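Local structure of cysteine protease (Xylella fastidiosa, 3OIS) at residues E141-P145 against K166-C172; T64-V69 against E263-F267; K60-T64 against L198-P203; H117-D121 against T155-P159. The protein probably cleaves peptide bonds as a papain-family (C1) cysteine protease and binds uridine-5'-diphosphate. All coordinates share one frame; numbering follows the deposited sequence. Where two conformers were deposited one is given.

Contact 1 (E141-P145 against K166-C172); sequences EKEWP and KKPSDQC
Glu143, in one of its two conformers, meets the start of helix 170-176 with the aliphatic part of its side chain: CG lies 3.5 Å from Cys172 SG. The next residue, Trp144, contributes the largest share of the buried surface. Its indole swings across the 166-172 segment with CG anti to the backbone N (chi1 -162°), which lays one face over Pro168. There Pro168 CA makes a CH-pi contact, 3.4 Å from the centroid of the six-membered ring and 12° off its normal. The proline ring reaches the pyrrole part, with its CG 3.6 Å from Trp144 NE1. The aliphatic end of Lys166 comes against Trp144 CH2, and Cys172 SG approaches the ring obliquely, 3.8 Å from Trp144 CE3. In the plane of the indole, a water accepts from Trp144 NE1 (3.0 Å) and lies 2.7 Å from Lys166 O, to which it can donate. Ser169 OG caps the helix by accepting from Cys172 N at 3.0 Å. A tryptophan face covering a proline through a CH-pi contact, just ahead of a serine N-cap, thus joins a loop to the N-terminal end of helix 170-176 in the helical part of this papain-like fold.

Contact 2 (T64-V69 against E263-F267); sequences TPPFQV and EDGYF
Tyr266 OH is held by a water that accepts from it at 2.6 Å and donates in turn to the carbonyls of Pro65 and Phe67, the bond to Phe67 O also being 2.6 Å. Arg254 grips the same hydroxyl and Phe67 O, so that the polar end of the buried tyrosine is well provided for. The phenol points out from its strand into the curve of the 64-69 loop, with CG anti to the carbonyl carbon (chi1 -72°). Methyl groups meet the ring obliquely: Val69 CG1 is 3.5 Å from Tyr266 CE1, and Thr64 CG2 lies 3.6 Å from Tyr266 CZ. Pro65 CD approaches the hydroxyl itself. Val69 also packs on the type I' turn from Glu263 to Tyr266, whose Gly265 has a positive phi of 95° and brings bare backbone up against the valine methyls. A second water joins the two backbones here, accepting from Val69 N at 3.0 Å and donating to Asp264 O. The contact lies at the edge of the antiparallel sheet, where strand 266-270 starts beside strand 250-254; Val242 of strand 233-245 touches both Thr64 and Tyr266, while Pro65 and Phe67 lean on helix 78-93.

Contact 3 (K60-T64 against L198-P203); sequences KVDLT and LAVGSP
Leu63 and Val61 both press methyl groups against one backbone carbonyl, that of Leu198 in the last turn of helix 191-199. Val61 CG1 lies 3.4 Å from Leu198 O, and Leu63 CD1 is 3.6 Å from the same oxygen. That carbonyl already accepts the backbone bond from Gly201 N (2.9 Å), part of the Schellman motif that ends the helix. With a phi of 93°, Gly201 turns the chain away, and its backbone packs against the leucine: Leu63 CD1 is 3.5 Å from Gly201 C. Side-chain packing is looser, Leu63 CD1 standing 4.1 Å from Leu198 CD2. The other valine methyl, CG2, sits over the CA of Ala199. Both Val61 and Leu63 direct their side chains at the helix end, whereas Asp62 between them points away. Its OD1 accepts from Thr64 N in an Asx turn and, through its syn lone pair, from Thr64 OG1 at 2.7 Å, which shapes the chain as strand 60-62 ends. Phe89 of helix 78-93 touches Leu63 and Pro203. The contact thus consists of van der Waals packing of aliphatic groups on side chains and helix-end backbone, while the backbone of 60-64 is hydrogen-bonded to strand 233-245 instead.

Contact 4 (H117-D121 against T155-P159); sequences HVNYD and TEEFP
Phe158 and Asn119 are joined by the one backbone hydrogen bond between these segments, Phe158 N to Asn119 O at 2.9 Å, the donor tilted 25° from the carbonyl plane. Side chains spread from this bond. Phe158 places its CG beside the backbone N (chi1 -79°), which sends the ring along the 119-121 backbone; CE2 comes 3.4 Å from Tyr120 O, and CZ lies 3.7 Å from Asp121 CB. These approaches are oblique, and the Phe158 ring and the Asp121 carboxylate have planes 46° apart. Glu157 takes the other course, with CG anti to the backbone N and the chain extended beyond it. Its CG passes 3.1 Å from Asn119 O, and the carboxylate then runs alongside the Asn119 amide, both pointing the same way. Tyr120 starts away from the partner segment, but in one of its two conformers the ring folds back so that CE1 rests 3.5 Å from Glu157 CG, while Glu156 O sits at the ring edge near its plane. In that conformer Tyr120 OH is 3.3 Å from Glu157 OE1. A water accepts from Asp121 N at 2.8 Å and donates to Glu156 O, adding a second polar link. Local turns set up both sides: a type I turn from His117 to Tyr120, and an ST turn in which Thr155 OG1 accepts from Glu157 N. The contact joins two loops beside helix 104-114, whose Arg112 bonds Tyr120 O and touches Phe158 and whose Tyr108 bonds Asp121 OD1; strand 124-125 follows just after the first loop.

All four contacts are partly buried. Contacts 2 and 3 lie nearer the chain's centre, share Thr64 and reach the same antiparallel sheet, and both touch helix 78-93. Contacts 1 and 4 sit further out, about 19 Å apart between centres, and join loops, and in contact 1 the start of helix 170-176, beside helix 104-114; their segments alternate along the chain, and both are nested inside the loops closed by contacts 2 and 3. Chemistry varies accordingly. Contact 3 is aliphatic packing on a helix end, whereas contact 2 adds a water-bridged tyrosine. Contact 1 centres on one indole, and contact 4 alone has a direct hydrogen bond between its segments. Bridging waters occur in contacts 1, 2 and 4.

Contact 1 (E141-P145 against K166-C172)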
loop_
_atom_site.group_PDB
_atom_site.type_symbol
_atom_site.label_atom_id
_atom_site.label_comp_id
_atom_site.label_asym_id
_atom_site.label_seq_id
_atom_site.Cartn_x
_atom_site.Cartn_y
_atom_site.Cartn_z
ATOM N N GLU A 141 6.569 -3.894 14.698
ATOM C CA GLU A 141 5.737 -5.051 14.589
ATOM C C GLU A 141 6.008 -6.046 15.744
ATOM O O GLU A 141 5.099 -6.666 16.198
ATOM C CB GLU A 141 5.751 -5.658 13.176
ATOM C CG GLU A 141 4.704 -6.734 12.991
ATOM C CD GLU A 141 4.360 -6.861 11.525
ATOM O OE1 GLU A 141 5.070 -7.601 10.784
ATOM O OE2 GLU A 141 3.358 -6.215 11.163
ATOM N N LYS A 142 7.239 -6.106 16.258
ATOM C CA LYS A 142 7.471 -6.982 17.427
ATOM C C LYS A 142 6.626 -6.698 18.611
ATOM O O LYS A 142 6.273 -7.648 19.328
ATOM C CB LYS A 142 8.976 -7.079 17.799
ATOM C CG LYS A 142 9.695 -8.073 16.841
ATOM C CD LYS A 142 11.228 -8.053 16.850
ATOM C CE LYS A 142 11.766 -9.151 15.922
ATOM N NZ LYS A 142 13.246 -9.385 16.100
ATOM N N GLU A 143 6.296 -5.423 18.834
ATOM C CA GLU A 143 5.450 -4.981 19.933
ATOM C C GLU A 143 3.957 -5.230 19.658
ATOM O O GLU A 143 3.151 -5.329 20.570
ATOM C CB GLU A 143 5.682 -3.481 20.145
ATOM C CG GLU A 143 5.087 -2.882 21.394
ATOM C CD GLU A 143 5.549 -1.441 21.602
ATOM O OE1 GLU A 143 6.211 -0.868 20.701
ATOM O OE2 GLU A 143 5.263 -0.874 22.694
ATOM N N TRP A 144 3.579 -5.313 18.369
ATOM C CA TRP A 144 2.157 -5.577 17.998
ATOM C C TRP A 144 2.169 -6.454 16.755
ATOM O O TRP A 144 2.081 -5.923 15.587
ATOM C CB TRP A 144 1.336 -4.260 17.777
ATOM C CG TRP A 144 -0.154 -4.538 17.849
ATOM C CD1 TRP A 144 -1.076 -4.436 16.820
ATOM C CD2 TRP A 144 -0.889 -5.001 19.006
ATOM N NE1 TRP A 144 -2.303 -4.845 17.259
ATOM C CE2 TRP A 144 -2.248 -5.143 18.611
ATOM C CE3 TRP A 144 -0.538 -5.312 20.321
ATOM C CZ2 TRP A 144 -3.251 -5.618 19.502
ATOM C CZ3 TRP A 144 -1.550 -5.714 21.231
ATOM C CH2 TRP A 144 -2.878 -5.901 20.807
ATOM N N PRO A 145 2.381 -7.753 16.972
ATOM C CA PRO A 145 2.770 -8.617 15.855
ATOM C C PRO A 145 1.602 -8.939 14.927
ATOM O O PRO A 145 0.446 -8.833 15.312
ATOM C CB PRO A 145 3.293 -9.896 16.525
ATOM C CG PRO A 145 3.023 -9.763 18.018
ATOM C CD PRO A 145 2.679 -8.344 18.311
ATOM N N LYS A 166 -8.095 -6.988 17.691
ATOM C CA LYS A 166 -7.594 -6.597 19.022
ATOM C C LYS A 166 -7.042 -5.160 19.115
ATOM O O LYS A 166 -6.263 -4.692 18.245
ATOM C CB LYS A 166 -6.476 -7.589 19.381
ATOM C CG LYS A 166 -6.909 -8.967 19.800
ATOM C CD LYS A 166 -5.780 -9.556 20.674
ATOM C CE LYS A 166 -5.196 -8.417 21.542
ATOM N NZ LYS A 166 -4.625 -8.914 22.862
ATOM N N LYS A 167 -7.423 -4.428 20.164
ATOM C CA LYS A 167 -6.972 -3.072 20.353
ATOM C C LYS A 167 -5.479 -3.110 20.815
ATOM O O LYS A 167 -5.180 -3.786 21.791
ATOM C CB LYS A 167 -7.818 -2.354 21.451
ATOM C CG LYS A 167 -7.343 -0.930 21.661
ATOM C CD LYS A 167 -8.128 -0.192 22.714
ATOM C CE LYS A 167 -7.586 1.229 22.809
ATOM N NZ LYS A 167 -8.605 2.085 23.445
ATOM N N PRO A 168 -4.586 -2.412 20.133
ATOM C CA PRO A 168 -3.190 -2.369 20.604
ATOM C C PRO A 168 -3.094 -1.737 22.025
ATOM O O PRO A 168 -3.855 -0.827 22.444
ATOM C CB PRO A 168 -2.481 -1.475 19.606
ATOM C CG PRO A 168 -3.374 -1.594 18.265
ATOM C CD PRO A 168 -4.760 -1.711 18.818
ATOM N N SER A 169 -2.119 -2.254 22.739
ATOM C CA SER A 169 -1.918 -1.866 24.115
ATOM C C SER A 169 -1.569 -0.405 24.249
ATOM O O SER A 169 -1.096 0.293 23.326
ATOM C CB SER A 169 -0.764 -2.719 24.661
ATOM O OG SER A 169 0.464 -2.095 24.312
ATOM N N ASP A 170 -1.798 0.114 25.456
ATOM C CA ASP A 170 -1.433 1.491 25.714
ATOM C C ASP A 170 0.034 1.749 25.409
ATOM O O ASP A 170 0.366 2.843 24.893
ATOM C CB ASP A 170 -1.688 1.822 27.187
ATOM C CG ASP A 170 -3.125 2.146 27.444
ATOM O OD1 ASP A 170 -3.928 2.146 26.460
ATOM O OD2 ASP A 170 -3.433 2.390 28.632
ATOM N N GLN A 171 0.882 0.745 25.672
ATOM C CA GLN A 171 2.356 0.885 25.451
ATOM C C GLN A 171 2.641 1.033 23.938
ATOM O O GLN A 171 3.466 1.834 23.535
ATOM C CB GLN A 171 3.236 -0.249 26.063
ATOM C CG GLN A 171 4.782 0.118 26.188
ATOM C CD GLN A 171 5.115 1.567 26.811
ATOM O OE1 GLN A 171 4.587 1.939 27.861
ATOM N NE2 GLN A 171 5.960 2.387 26.093
ATOM N N CYS A 172 1.891 0.282 23.134
ATOM C CA CYS A 172 1.975 0.394 21.653
ATOM C C CYS A 172 1.660 1.780 21.172
ATOM O O CYS A 172 2.407 2.339 20.398
ATOM C CB CYS A 172 1.043 -0.624 21.028
ATOM S SG CYS A 172 1.616 -2.285 21.166
HETATM O O HOH W 1 -4.935 -5.274 15.981
#

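Contact 2 (T64-V69 against E263-F267)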
loop_
_atom_site.group_PDB
_atom_site.type_symbol
_atom_site.label_atom_id
_atom_site.label_comp_id
_atom_site.label_asym_id
_atom_site.label_seq_id
_atom_site.Cartn_x
_atom_site.Cartn_y
_atom_site.Cartn_z
ATOM N N THR A 64 14.259 -0.592 -5.259
ATOM C CA THR A 64 13.920 -1.804 -4.457
ATOM C C THR A 64 14.823 -1.848 -3.207
ATOM O O THR A 64 16.060 -1.857 -3.305
ATOM C CB THR A 64 14.124 -3.102 -5.264
ATOM O OG1 THR A 64 13.299 -3.105 -6.414
ATOM C CG2 THR A 64 13.740 -4.382 -4.437
ATOM N N PRO A 65 14.237 -1.958 -2.039
ATOM C CA PRO A 65 15.029 -1.903 -0.792
ATOM C C PRO A 65 15.507 -3.333 -0.398
ATOM O O PRO A 65 15.100 -4.318 -1.039
ATOM C CB PRO A 65 14.025 -1.317 0.210
ATOM C CG PRO A 65 12.749 -1.883 -0.231
ATOM C CD PRO A 65 12.787 -1.868 -1.806
ATOM N N PRO A 66 16.378 -3.445 0.617
ATOM C CA PRO A 66 16.853 -4.769 0.916
ATOM C C PRO A 66 15.863 -5.610 1.708
ATOM O O PRO A 66 15.901 -6.855 1.573
ATOM C CB PRO A 66 18.128 -4.510 1.756
ATOM C CG PRO A 66 18.439 -3.025 1.604
ATOM C CD PRO A 66 17.049 -2.434 1.450
ATOM N N PHE A 67 14.910 -4.970 2.399
ATOM C CA PHE A 67 13.999 -5.775 3.196
ATOM C C PHE A 67 12.994 -6.508 2.316
ATOM O O PHE A 67 12.443 -5.929 1.372
ATOM C CB PHE A 67 13.325 -4.962 4.304
ATOM C CG PHE A 67 12.478 -3.751 3.799
ATOM C CD1 PHE A 67 11.068 -3.826 3.671
ATOM C CD2 PHE A 67 13.078 -2.549 3.591
ATOM C CE1 PHE A 67 10.350 -2.620 3.297
ATOM C CE2 PHE A 67 12.453 -1.387 3.222
ATOM C CZ PHE A 67 11.040 -1.415 3.005
ATOM N N GLN A 68 12.742 -7.765 2.647
ATOM C CA GLN A 68 11.947 -8.582 1.746
ATOM C C GLN A 68 10.482 -8.148 1.826
ATOM O O GLN A 68 10.061 -7.462 2.783
ATOM C CB GLN A 68 12.039 -10.067 2.061
ATOM C CG GLN A 68 11.569 -10.474 3.392
ATOM C CD GLN A 68 12.051 -11.907 3.751
ATOM O OE1 GLN A 68 11.588 -12.913 3.175
ATOM N NE2 GLN A 68 12.983 -11.985 4.723
ATOM N N VAL A 69 9.739 -8.592 0.831
ATOM C CA VAL A 69 8.269 -8.367 0.872
ATOM C C VAL A 69 7.644 -8.948 2.126
ATOM O O VAL A 69 8.149 -9.954 2.701
ATOM C CB VAL A 69 7.548 -8.870 -0.404
ATOM C CG1 VAL A 69 8.019 -8.144 -1.662
ATOM C CG2 VAL A 69 7.707 -10.395 -0.498
ATOM N N GLU A 263 8.485 -11.864 -8.835
ATOM C CA GLU A 263 9.967 -11.958 -8.727
ATOM C C GLU A 263 10.261 -11.528 -7.299
ATOM O O GLU A 263 10.333 -10.337 -7.005
ATOM C CB GLU A 263 10.648 -11.084 -9.778
ATOM C CG GLU A 263 10.508 -11.597 -11.191
ATOM C CD GLU A 263 11.059 -10.619 -12.274
ATOM O OE1 GLU A 263 11.247 -9.424 -11.983
ATOM O OE2 GLU A 263 11.293 -11.004 -13.446
ATOM N N ASP A 264 10.364 -12.530 -6.419
ATOM C CA ASP A 264 10.558 -12.316 -4.983
ATOM C C ASP A 264 9.510 -11.403 -4.415
ATOM O O ASP A 264 9.785 -10.596 -3.541
ATOM C CB ASP A 264 11.927 -11.723 -4.668
ATOM C CG ASP A 264 12.801 -12.677 -3.974
ATOM O OD1 ASP A 264 12.376 -13.269 -2.926
ATOM O OD2 ASP A 264 13.910 -12.843 -4.525
ATOM N N GLY A 265 8.306 -11.544 -4.930
ATOM C CA GLY A 265 7.209 -10.715 -4.365
ATOM C C GLY A 265 6.969 -9.425 -5.135
ATOM O O GLY A 265 6.018 -8.674 -4.805
ATOM N N TYR A 266 7.812 -9.097 -6.109
ATOM C CA TYR A 266 7.665 -7.885 -6.911
ATOM C C TYR A 266 7.043 -8.164 -8.308
ATOM O O TYR A 266 7.180 -9.298 -8.881
ATOM C CB TYR A 266 9.039 -7.202 -7.136
ATOM C CG TYR A 266 9.564 -6.552 -5.859
ATOM C CD1 TYR A 266 10.098 -7.345 -4.768
ATOM C CD2 TYR A 266 9.492 -5.168 -5.676
ATOM C CE1 TYR A 266 10.569 -6.738 -3.620
ATOM C CE2 TYR A 266 9.951 -4.580 -4.471
ATOM C CZ TYR A 266 10.435 -5.366 -3.453
ATOM O OH TYR A 266 10.847 -4.763 -2.312
ATOM N N PHE A 267 6.394 -7.152 -8.866
ATOM C CA PHE A 267 5.743 -7.259 -10.185
ATOM C C PHE A 267 6.004 -6.022 -11.017
ATOM O O PHE A 267 6.547 -5.003 -10.515
ATOM C CB PHE A 267 4.213 -7.426 -9.982
ATOM C CG PHE A 267 3.830 -8.708 -9.303
ATOM C CD1 PHE A 267 3.811 -8.842 -7.894
ATOM C CD2 PHE A 267 3.407 -9.796 -10.100
ATOM C CE1 PHE A 267 3.378 -10.096 -7.283
ATOM C CE2 PHE A 267 2.945 -11.016 -9.522
ATOM C CZ PHE A 267 2.949 -11.181 -8.113
HETATM O O HOH W 2 12.895 -5.860 -1.154
HETATM O O HOH W 3 11.289 -9.957 -1.346
#

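Contact 3 (K60-T64 against L198-P203)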
loop_
_atom_site.group_PDB
_atom_site.type_symbol
_atom_site.label_atom_id
_atom_site.label_comp_id
_atom_site.label_asym_id
_atom_site.label_seq_id
_atom_site.Cartn_x
_atom_site.Cartn_y
_atom_site.Cartn_z
ATOM N N LYS A 60 15.588 4.687 -16.255
ATOM C CA LYS A 60 15.319 3.564 -15.356
ATOM C C LYS A 60 15.637 3.984 -13.910
ATOM O O LYS A 60 16.686 4.649 -13.598
ATOM C CB LYS A 60 16.102 2.271 -15.785
ATOM C CG LYS A 60 15.994 1.098 -14.713
ATOM C CD LYS A 60 16.856 -0.141 -15.117
ATOM C CE LYS A 60 16.607 -1.299 -14.121
ATOM N NZ LYS A 60 15.319 -2.042 -14.478
ATOM N N VAL A 61 14.688 3.703 -13.012
ATOM C CA VAL A 61 14.913 3.878 -11.564
ATOM C C VAL A 61 14.607 2.592 -10.839
ATOM O O VAL A 61 13.592 1.929 -11.106
ATOM C CB VAL A 61 14.054 5.014 -11.041
ATOM C CG1 VAL A 61 14.123 5.138 -9.487
ATOM C CG2 VAL A 61 14.392 6.337 -11.690
ATOM N N ASP A 62 15.471 2.199 -9.894
ATOM C CA ASP A 62 15.194 0.960 -9.156
ATOM C C ASP A 62 15.522 1.168 -7.714
ATOM O O ASP A 62 16.679 1.000 -7.246
ATOM C CB ASP A 62 15.894 -0.270 -9.750
ATOM C CG ASP A 62 15.529 -1.553 -9.048
ATOM O OD1 ASP A 62 14.596 -1.585 -8.239
ATOM O OD2 ASP A 62 16.232 -2.580 -9.270
ATOM N N LEU A 63 14.484 1.513 -6.943
ATOM C CA LEU A 63 14.670 1.813 -5.500
ATOM C C LEU A 63 14.454 0.565 -4.638
ATOM O O LEU A 63 14.303 0.684 -3.449
ATOM C CB LEU A 63 13.684 2.951 -5.024
ATOM C CG LEU A 63 13.634 4.244 -5.887
ATOM C CD1 LEU A 63 12.839 5.330 -5.131
ATOM C CD2 LEU A 63 15.070 4.749 -6.177
ATOM N N THR A 64 14.259 -0.592 -5.259
ATOM C CA THR A 64 13.920 -1.804 -4.457
ATOM C C THR A 64 14.823 -1.848 -3.207
ATOM O O THR A 64 16.060 -1.857 -3.305
ATOM C CB THR A 64 14.124 -3.102 -5.264
ATOM O OG1 THR A 64 13.299 -3.105 -6.414
ATOM C CG2 THR A 64 13.740 -4.382 -4.437
ATOM N N LEU A 198 9.986 9.008 -8.216
ATOM C CA LEU A 198 10.933 7.912 -8.033
ATOM C C LEU A 198 12.391 8.377 -8.324
ATOM O O LEU A 198 13.340 7.881 -7.687
ATOM C CB LEU A 198 10.532 6.762 -8.959
ATOM C CG LEU A 198 9.191 6.085 -8.580
ATOM C CD1 LEU A 198 8.712 5.280 -9.846
ATOM C CD2 LEU A 198 9.344 5.208 -7.312
ATOM N N ALA A 199 12.516 9.240 -9.321
ATOM C CA ALA A 199 13.843 9.764 -9.697
ATOM C C ALA A 199 14.624 10.483 -8.593
ATOM O O ALA A 199 15.909 10.476 -8.605
ATOM C CB ALA A 199 13.740 10.647 -10.898
ATOM N N VAL A 200 13.932 11.114 -7.674
ATOM C CA VAL A 200 14.597 11.794 -6.600
ATOM C C VAL A 200 14.726 10.860 -5.410
ATOM O O VAL A 200 15.125 11.272 -4.311
ATOM C CB VAL A 200 13.964 13.146 -6.208
ATOM C CG1 VAL A 200 13.843 14.099 -7.406
ATOM C CG2 VAL A 200 12.543 12.932 -5.594
ATOM N N GLY A 201 14.310 9.605 -5.608
ATOM C CA GLY A 201 14.459 8.584 -4.529
ATOM C C GLY A 201 13.291 8.387 -3.582
ATOM O O GLY A 201 13.468 7.780 -2.498
ATOM N N SER A 202 12.112 8.837 -3.994
ATOM C CA SER A 202 10.907 8.664 -3.163
ATOM C C SER A 202 9.920 7.622 -3.764
ATOM O O SER A 202 9.428 7.783 -4.829
ATOM C CB SER A 202 10.180 10.004 -3.012
ATOM O OG SER A 202 11.012 10.972 -2.440
ATOM N N PRO A 203 9.667 6.543 -3.063
ATOM C CA PRO A 203 8.586 5.619 -3.461
ATOM C C PRO A 203 7.223 6.292 -3.222
ATOM O O PRO A 203 7.116 7.221 -2.405
ATOM C CB PRO A 203 8.701 4.501 -2.433
ATOM C CG PRO A 203 9.989 4.558 -1.998
ATOM C CD PRO A 203 10.241 6.086 -1.801
#

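Contact 4 (H117-D121 against T155-P159)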
loop_
_atom_site.group_PDB
_atom_site.type_symbol
_atom_site.label_atom_id
_atom_site.label_comp_id
_atom_site.label_asym_id
_atom_site.label_seq_id
_atom_site.Cartn_x
_atom_site.Cartn_y
_atom_site.Cartn_z
ATOM N N HIS A 117 -14.773 -0.782 10.381
ATOM C CA HIS A 117 -15.017 -1.167 11.787
ATOM C C HIS A 117 -13.967 -2.214 12.181
ATOM O O HIS A 117 -13.629 -3.096 11.376
ATOM C CB HIS A 117 -16.460 -1.686 12.037
ATOM C CG HIS A 117 -16.783 -1.837 13.488
ATOM N ND1 HIS A 117 -17.569 -0.931 14.179
ATOM C CD2 HIS A 117 -16.386 -2.761 14.391
ATOM C CE1 HIS A 117 -17.650 -1.312 15.448
ATOM N NE2 HIS A 117 -16.932 -2.410 15.598
ATOM N N VAL A 118 -13.453 -2.103 13.408
ATOM C CA VAL A 118 -12.360 -2.955 13.829
ATOM C C VAL A 118 -12.786 -4.408 13.955
ATOM O O VAL A 118 -11.970 -5.311 13.891
ATOM C CB VAL A 118 -11.743 -2.441 15.164
ATOM C CG1 VAL A 118 -11.122 -1.086 14.930
ATOM C CG2 VAL A 118 -12.766 -2.426 16.312
ATOM N N ASN A 119 -14.080 -4.666 14.075
ATOM C CA ASN A 119 -14.516 -6.060 14.175
ATOM C C ASN A 119 -14.748 -6.777 12.836
ATOM O O ASN A 119 -15.095 -7.952 12.849
ATOM C CB ASN A 119 -15.817 -6.115 14.968
ATOM C CG ASN A 119 -15.603 -5.848 16.517
ATOM O OD1 ASN A 119 -14.485 -5.947 17.050
ATOM N ND2 ASN A 119 -16.728 -5.610 17.215
ATOM N N TYR A 120 -14.551 -6.081 11.681
ATOM C CA TYR A 120 -14.829 -6.614 10.361
ATOM C C TYR A 120 -13.606 -6.383 9.437
ATOM O O TYR A 120 -12.842 -5.422 9.687
ATOM C CB TYR A 120 -16.077 -5.831 9.894
ATOM C CG TYR A 120 -17.236 -6.102 10.871
ATOM C CD1 TYR A 120 -18.070 -7.217 10.670
ATOM C CD2 TYR A 120 -17.468 -5.268 11.988
ATOM C CE1 TYR A 120 -19.118 -7.516 11.574
ATOM C CE2 TYR A 120 -18.505 -5.555 12.898
ATOM C CZ TYR A 120 -19.306 -6.690 12.693
ATOM O OH TYR A 120 -20.320 -6.994 13.555
ATOM N N ASP A 121 -13.441 -7.185 8.390
ATOM C CA ASP A 121 -12.282 -7.024 7.519
ATOM C C ASP A 121 -12.761 -6.052 6.417
ATOM O O ASP A 121 -13.010 -6.417 5.253
ATOM C CB ASP A 121 -11.902 -8.412 6.965
ATOM C CG ASP A 121 -10.541 -8.431 6.343
ATOM O OD1 ASP A 121 -9.765 -7.492 6.565
ATOM O OD2 ASP A 121 -10.268 -9.421 5.606
ATOM N N THR A 155 -20.307 -15.377 9.301
ATOM C CA THR A 155 -20.750 -14.106 9.892
ATOM C C THR A 155 -20.100 -12.870 9.244
ATOM O O THR A 155 -20.554 -11.727 9.441
ATOM C CB THR A 155 -20.421 -14.019 11.384
ATOM O OG1 THR A 155 -18.977 -13.987 11.476
ATOM C CG2 THR A 155 -21.036 -15.242 12.152
ATOM N N GLU A 156 -19.026 -13.119 8.512
ATOM C CA GLU A 156 -18.127 -12.097 7.906
ATOM C C GLU A 156 -17.615 -11.090 8.943
ATOM O O GLU A 156 -17.403 -9.947 8.634
ATOM C CB GLU A 156 -18.703 -11.417 6.661
ATOM C CG GLU A 156 -18.710 -12.374 5.402
ATOM C CD GLU A 156 -17.310 -12.831 4.814
ATOM O OE1 GLU A 156 -16.203 -12.533 5.320
ATOM O OE2 GLU A 156 -17.365 -13.531 3.767
ATOM N N GLU A 157 -17.491 -11.568 10.189
ATOM C CA GLU A 157 -16.924 -10.823 11.297
ATOM C C GLU A 157 -15.659 -11.525 11.763
ATOM O O GLU A 157 -15.620 -12.737 11.813
ATOM C CB GLU A 157 -17.890 -10.852 12.497
ATOM C CG GLU A 157 -17.485 -9.819 13.603
ATOM C CD GLU A 157 -18.492 -9.652 14.747
ATOM O OE1 GLU A 157 -19.677 -10.051 14.565
ATOM O OE2 GLU A 157 -18.072 -9.111 15.828
ATOM N N PHE A 158 -14.663 -10.770 12.221
ATOM C CA PHE A 158 -13.561 -11.438 12.848
ATOM C C PHE A 158 -14.009 -12.298 14.060
ATOM O O PHE A 158 -14.856 -11.854 14.860
ATOM C CB PHE A 158 -12.540 -10.421 13.355
ATOM C CG PHE A 158 -11.676 -9.896 12.265
ATOM C CD1 PHE A 158 -10.869 -10.783 11.530
ATOM C CD2 PHE A 158 -11.706 -8.544 11.925
ATOM C CE1 PHE A 158 -10.100 -10.277 10.441
ATOM C CE2 PHE A 158 -10.934 -8.030 10.840
ATOM C CZ PHE A 158 -10.110 -8.907 10.132
ATOM N N PRO A 159 -13.470 -13.515 14.151
ATOM C CA PRO A 159 -13.826 -14.353 15.270
ATOM C C PRO A 159 -13.162 -13.823 16.500
ATOM O O PRO A 159 -12.211 -12.989 16.458
ATOM C CB PRO A 159 -13.310 -15.756 14.879
ATOM C CG PRO A 159 -12.242 -15.523 13.886
ATOM C CD PRO A 159 -12.484 -14.127 13.237
HETATM O O HOH W 4 -15.415 -8.729 7.222
#